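Local structure of T9SS C-terminal target domain-containing protein (Bacteroides cellulosilyticus, 5JVK) at residues 418-431 against 434-448. The protein is a family 39 glycoside hydrolase from a gut symbiont and probably hydrolyses O-glycosidic bonds within carbohydrate chains. Sequence-based numbering, arbitrary orientation.
Sequences YTFQETLLDGVNKV and FGQDGETTFYTAWTT
Over the centre of one face of the Tyr418 ring sits Thr441 OG1, 3.1 Å above the plane, and Thr441 CB adds a CH-pi contact; Gln436 OE1 lies at the ring's edge, where a water links it to the Tyr418 hydroxyl. Tyr418 CD2 meets the edge of Phe442, 3.8 Å from CE1. Replacing Tyr418 by an alanine is likely to open a gap over Thr441 and beside Phe442 and leave that water without its phenolic partner. Phe420 and Phe434 form an antiparallel non-hydrogen-bonded pair, so both emerge on one face of the sheet, Phe420's edge against Phe434's face in a T-shaped pair, planes at 70°. Lys430 suits its place twice: CB lies over the six-membered ring of Trp446, and beyond a bend at chi2 (83°) NZ reaches Gly427 O at 3.0 Å and forms a salt bridge with Asp297, which also accepts from Trp446 NE1. At the open end of the hairpin of strands 429-436 and 439-447, Val428 O is gripped by Thr448 N and OG1, while Thr447 OG1 donates to Asn429 OD1. Paired backbone bonds join Gly435 to Thr419; a side chain on Gly435 would strike Glu439 O. The two hairpins share strand 429-436; the second closes through a type I' turn, Gln436-Glu439, and a classic bulge sets Thr441 and Phe442 opposite Phe434. They end a six-stranded sheet, with helix 350-366 touching Phe420, Phe434 and Trp446, and strand 453-458 touching Asn429, Val431 and Thr447.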
loop_
_atom_site.group_PDB
_atom_site.type_symbol
_atom_site.label_atom_id
_atom_site.label_comp_id
_atom_site.label_asym_id
_atom_site.label_seq_id
_atom_site.Cartn_x
_atom_site.Cartn_y
_atom_site.Cartn_z
ATOM N N TYR A 418 13.796 6.264 7.895
ATOM C CA TYR A 418 14.932 7.100 7.515
ATOM C C TYR A 418 14.452 8.290 6.683
ATOM O O TYR A 418 13.513 8.164 5.898
ATOM C CB TYR A 418 15.960 6.292 6.709
ATOM C CG TYR A 418 16.661 5.182 7.470
ATOM C CD1 TYR A 418 17.251 5.420 8.713
ATOM C CD2 TYR A 418 16.773 3.899 6.927
ATOM C CE1 TYR A 418 17.908 4.409 9.404
ATOM C CE2 TYR A 418 17.430 2.882 7.609
ATOM C CZ TYR A 418 17.996 3.140 8.846
ATOM O OH TYR A 418 18.646 2.136 9.528
ATOM N N THR A 419 15.100 9.438 6.863
ATOM C CA THR A 419 14.765 10.644 6.114
ATOM C C THR A 419 15.695 10.809 4.909
ATOM O O THR A 419 16.819 10.293 4.892
ATOM C CB THR A 419 14.835 11.894 7.007
ATOM O OG1 THR A 419 16.144 12.014 7.573
ATOM C CG2 THR A 419 13.811 11.803 8.126
ATOM N N PHE A 420 15.210 11.537 3.907
ATOM C CA PHE A 420 15.942 11.740 2.659
ATOM C C PHE A 420 17.153 12.649 2.869
ATOM O O PHE A 420 17.041 13.690 3.510
ATOM C CB PHE A 420 15.009 12.323 1.593
ATOM C CG PHE A 420 15.710 12.726 0.329
ATOM C CD1 PHE A 420 16.209 11.761 -0.539
ATOM C CD2 PHE A 420 15.884 14.072 0.011
ATOM C CE1 PHE A 420 16.865 12.131 -1.702
ATOM C CE2 PHE A 420 16.539 14.447 -1.150
ATOM C CZ PHE A 420 17.025 13.475 -2.007
ATOM N N GLN A 421 18.297 12.244 2.318
ATOM C CA GLN A 421 19.563 12.960 2.485
ATOM C C GLN A 421 19.937 13.769 1.250
ATOM O O GLN A 421 20.124 14.982 1.336
ATOM C CB GLN A 421 20.697 11.975 2.788
ATOM C CG GLN A 421 20.541 11.215 4.094
ATOM C CD GLN A 421 20.642 12.112 5.319
ATOM O OE1 GLN A 421 21.540 12.950 5.414
ATOM N NE2 GLN A 421 19.719 11.939 6.264
ATOM N N GLU A 422 20.047 13.091 0.109
ATOM C CA GLU A 422 20.722 13.658 -1.059
ATOM C C GLU A 422 20.304 12.990 -2.367
ATOM O O GLU A 422 20.064 11.781 -2.401
ATOM C CB GLU A 422 22.230 13.478 -0.877
ATOM C CG GLU A 422 23.098 14.505 -1.572
ATOM C CD GLU A 422 24.538 14.417 -1.102
ATOM O OE1 GLU A 422 25.110 13.300 -1.133
ATOM O OE2 GLU A 422 25.096 15.458 -0.686
ATOM N N THR A 423 20.209 13.787 -3.431
ATOM C CA THR A 423 20.095 13.264 -4.788
ATOM C C THR A 423 21.501 13.203 -5.385
ATOM O O THR A 423 22.088 14.242 -5.694
ATOM C CB THR A 423 19.192 14.146 -5.674
ATOM O OG1 THR A 423 17.903 14.287 -5.067
ATOM C CG2 THR A 423 19.021 13.534 -7.061
ATOM N N LEU A 424 22.045 11.993 -5.520
ATOM C CA LEU A 424 23.323 11.786 -6.218
ATOM C C LEU A 424 23.153 11.897 -7.735
ATOM O O LEU A 424 24.012 12.458 -8.414
ATOM C CB LEU A 424 23.955 10.434 -5.863
ATOM C CG LEU A 424 24.704 10.339 -4.526
ATOM C CD1 LEU A 424 23.754 10.432 -3.341
ATOM C CD2 LEU A 424 25.510 9.050 -4.443
ATOM N N LEU A 425 22.056 11.346 -8.254
ATOM C CA LEU A 425 21.737 11.387 -9.684
ATOM C C LEU A 425 20.224 11.450 -9.871
ATOM O O LEU A 425 19.478 10.841 -9.105
ATOM C CB LEU A 425 22.300 10.148 -10.388
ATOM C CG LEU A 425 22.115 10.015 -11.904
ATOM C CD1 LEU A 425 22.859 11.106 -12.664
ATOM C CD2 LEU A 425 22.574 8.637 -12.358
ATOM N N ASP A 426 19.787 12.176 -10.895
ATOM C CA ASP A 426 18.369 12.407 -11.156
ATOM C C ASP A 426 18.105 12.251 -12.652
ATOM O O ASP A 426 19.045 12.106 -13.437
ATOM C CB ASP A 426 17.989 13.817 -10.677
ATOM C CG ASP A 426 16.527 13.942 -10.263
ATOM O OD1 ASP A 426 15.686 13.108 -10.668
ATOM O OD2 ASP A 426 16.218 14.898 -9.520
ATOM N N GLY A 427 16.833 12.252 -13.038
ATOM C CA GLY A 427 16.432 12.177 -14.440
ATOM C C GLY A 427 16.064 10.761 -14.842
ATOM O O GLY A 427 15.322 10.084 -14.126
ATOM N N VAL A 428 16.590 10.319 -15.982
ATOM C CA VAL A 428 16.333 8.979 -16.517
ATOM C C VAL A 428 16.750 7.909 -15.505
ATOM O O VAL A 428 16.010 6.949 -15.278
ATOM C CB VAL A 428 17.049 8.772 -17.878
ATOM C CG1 VAL A 428 17.042 7.310 -18.314
ATOM C CG2 VAL A 428 16.385 9.625 -18.949
ATOM N N ASN A 429 17.931 8.089 -14.915
ATOM C CA ASN A 429 18.427 7.240 -13.828
ATOM C C ASN A 429 18.350 8.005 -12.509
ATOM O O ASN A 429 18.482 9.228 -12.490
ATOM C CB ASN A 429 19.871 6.817 -14.106
ATOM C CG ASN A 429 20.025 6.098 -15.436
ATOM O OD1 ASN A 429 19.217 5.240 -15.784
ATOM N ND2 ASN A 429 21.060 6.448 -16.187
ATOM N N LYS A 430 18.133 7.276 -11.415
ATOM C CA LYS A 430 18.024 7.855 -10.075
ATOM C C LYS A 430 19.017 7.183 -9.155
ATOM O O LYS A 430 19.111 5.962 -9.152
ATOM C CB LYS A 430 16.619 7.638 -9.497
ATOM C CG LYS A 430 15.692 8.841 -9.532
ATOM C CD LYS A 430 15.007 9.000 -10.872
ATOM C CE LYS A 430 13.801 9.912 -10.756
ATOM N NZ LYS A 430 13.141 10.079 -12.077
ATOM N N VAL A 431 19.751 7.982 -8.383
ATOM C CA VAL A 431 20.538 7.491 -7.249
ATOM C C VAL A 431 20.253 8.424 -6.072
ATOM O O VAL A 431 20.591 9.607 -6.123
ATOM C CB VAL A 431 22.053 7.438 -7.548
ATOM C CG1 VAL A 431 22.812 6.846 -6.362
ATOM C CG2 VAL A 431 22.325 6.612 -8.802
ATOM N N PHE A 434 19.313 8.011 1.657
ATOM C CA PHE A 434 18.442 8.159 2.820
ATOM C C PHE A 434 19.263 7.893 4.070
ATOM O O PHE A 434 20.349 7.314 3.996
ATOM C CB PHE A 434 17.271 7.184 2.742
ATOM C CG PHE A 434 16.319 7.475 1.622
ATOM C CD1 PHE A 434 15.167 8.218 1.844
ATOM C CD2 PHE A 434 16.579 7.016 0.338
ATOM C CE1 PHE A 434 14.287 8.494 0.808
ATOM C CE2 PHE A 434 15.705 7.287 -0.702
ATOM C CZ PHE A 434 14.555 8.025 -0.467
ATOM N N GLY A 435 18.748 8.311 5.221
ATOM C CA GLY A 435 19.512 8.202 6.451
ATOM C C GLY A 435 18.836 8.657 7.722
ATOM O O GLY A 435 17.636 8.925 7.748
ATOM N N GLN A 436 19.644 8.741 8.774
ATOM C CA GLN A 436 19.183 9.020 10.129
ATOM C C GLN A 436 20.041 10.123 10.737
ATOM O O GLN A 436 21.271 10.031 10.716
ATOM C CB GLN A 436 19.302 7.748 10.968
ATOM C CG GLN A 436 18.533 7.765 12.278
ATOM C CD GLN A 436 18.576 6.422 12.997
ATOM O OE1 GLN A 436 19.429 5.569 12.716
ATOM N NE2 GLN A 436 17.653 6.227 13.934
ATOM N N ASP A 437 19.387 11.173 11.237
ATOM C CA ASP A 437 20.036 12.234 12.023
ATOM C C ASP A 437 21.326 12.788 11.383
ATOM O O ASP A 437 22.317 13.039 12.072
ATOM C CB ASP A 437 20.285 11.724 13.463
ATOM C CG ASP A 437 18.984 11.328 14.199
ATOM O OD1 ASP A 437 17.874 11.563 13.664
ATOM O OD2 ASP A 437 19.074 10.779 15.324
ATOM N N GLY A 438 21.299 12.965 10.060
ATOM C CA GLY A 438 22.434 13.521 9.304
ATOM C C GLY A 438 23.371 12.537 8.609
ATOM O O GLY A 438 24.133 12.944 7.730
ATOM N N GLU A 439 23.330 11.258 8.995
ATOM C CA GLU A 439 24.202 10.223 8.414
ATOM C C GLU A 439 23.429 9.326 7.442
ATOM O O GLU A 439 22.329 8.869 7.756
ATOM C CB GLU A 439 24.802 9.347 9.516
ATOM C CG GLU A 439 25.769 10.055 10.450
ATOM C CD GLU A 439 26.366 9.105 11.476
ATOM O OE1 GLU A 439 27.022 8.120 11.065
ATOM O OE2 GLU A 439 26.177 9.336 12.693
ATOM N N THR A 440 24.028 9.059 6.283
ATOM C CA THR A 440 23.428 8.209 5.253
ATOM C C THR A 440 23.499 6.731 5.657
ATOM O O THR A 440 24.572 6.238 6.003
ATOM C CB THR A 440 24.136 8.429 3.899
ATOM O OG1 THR A 440 23.938 9.785 3.481
ATOM C CG2 THR A 440 23.606 7.487 2.814
ATOM N N THR A 441 22.356 6.042 5.612
ATOM C CA THR A 441 22.258 4.620 5.979
ATOM C C THR A 441 22.112 3.681 4.775
ATOM O O THR A 441 22.547 2.531 4.845
ATOM C CB THR A 441 21.095 4.353 6.958
ATOM O OG1 THR A 441 19.847 4.705 6.348
ATOM C CG2 THR A 441 21.286 5.146 8.241
ATOM N N PHE A 442 21.483 4.151 3.696
ATOM C CA PHE A 442 21.474 3.416 2.429
ATOM C C PHE A 442 21.271 4.325 1.217
ATOM O O PHE A 442 20.796 5.459 1.347
ATOM C CB PHE A 442 20.417 2.297 2.449
ATOM C CG PHE A 442 18.999 2.774 2.248
ATOM C CD1 PHE A 442 18.255 3.265 3.313
ATOM C CD2 PHE A 442 18.400 2.706 0.994
ATOM C CE1 PHE A 442 16.948 3.695 3.129
ATOM C CE2 PHE A 442 17.092 3.135 0.807
ATOM C CZ PHE A 442 16.365 3.632 1.876
ATOM N N TYR A 443 21.658 3.809 0.050
ATOM C CA TYR A 443 21.407 4.448 -1.242
ATOM C C TYR A 443 20.496 3.537 -2.038
ATOM O O TYR A 443 20.618 2.320 -1.938
ATOM C CB TYR A 443 22.707 4.658 -2.026
ATOM C CG TYR A 443 23.788 5.369 -1.251
ATOM C CD1 TYR A 443 24.613 4.670 -0.368
ATOM C CD2 TYR A 443 23.992 6.742 -1.395
ATOM C CE1 TYR A 443 25.602 5.317 0.355
ATOM C CE2 TYR A 443 24.984 7.399 -0.679
ATOM C CZ TYR A 443 25.783 6.683 0.198
ATOM O OH TYR A 443 26.767 7.322 0.917
ATOM N N THR A 444 19.586 4.115 -2.821
ATOM C CA THR A 444 18.766 3.338 -3.755
ATOM C C THR A 444 19.051 3.800 -5.173
ATOM O O THR A 444 19.347 4.972 -5.391
ATOM C CB THR A 444 17.253 3.422 -3.458
ATOM O OG1 THR A 444 16.550 2.541 -4.344
ATOM C CG2 THR A 444 16.705 4.842 -3.622
ATOM N N ALA A 445 18.958 2.880 -6.128
ATOM C CA ALA A 445 19.246 3.195 -7.524
ATOM C C ALA A 445 18.352 2.413 -8.475
ATOM O O ALA A 445 18.135 1.218 -8.291
ATOM C CB ALA A 445 20.710 2.928 -7.837
ATOM N N TRP A 446 17.832 3.107 -9.483
ATOM C CA TRP A 446 17.029 2.491 -10.532
ATOM C C TRP A 446 17.094 3.318 -11.809
ATOM O O TRP A 446 17.558 4.462 -11.798
ATOM C CB TRP A 446 15.571 2.308 -10.074
ATOM C CG TRP A 446 14.727 3.564 -9.989
ATOM C CD1 TRP A 446 14.039 4.158 -11.004
ATOM C CD2 TRP A 446 14.457 4.341 -8.817
ATOM N NE1 TRP A 446 13.373 5.264 -10.546
ATOM C CE2 TRP A 446 13.614 5.403 -9.206
ATOM C CE3 TRP A 446 14.857 4.250 -7.476
ATOM C CZ2 TRP A 446 13.155 6.368 -8.303
ATOM C CZ3 TRP A 446 14.397 5.212 -6.575
ATOM C CH2 TRP A 446 13.556 6.257 -6.996
ATOM N N THR A 447 16.623 2.724 -12.900
ATOM C CA THR A 447 16.490 3.418 -14.175
ATOM C C THR A 447 15.032 3.389 -14.616
ATOM O O THR A 447 14.317 2.421 -14.351
ATOM C CB THR A 447 17.406 2.820 -15.273
ATOM O OG1 THR A 447 17.255 3.570 -16.488
ATOM C CG2 THR A 447 17.109 1.345 -15.555
ATOM N N THR A 448 14.601 4.461 -15.281
ATOM C CA THR A 448 13.288 4.509 -15.920
ATOM C C THR A 448 13.262 3.758 -17.264
ATOM O O THR A 448 12.188 3.458 -17.781
ATOM C CB THR A 448 12.827 5.964 -16.137
ATOM O OG1 THR A 448 13.798 6.676 -16.914
ATOM C CG2 THR A 448 12.645 6.663 -14.798
HETATM O O HOH W 1 20.673 3.037 11.537
HETATM O O HOH W 2 16.039 11.507 10.764
HETATM O O HOH W 3 25.568 10.489 0.758
#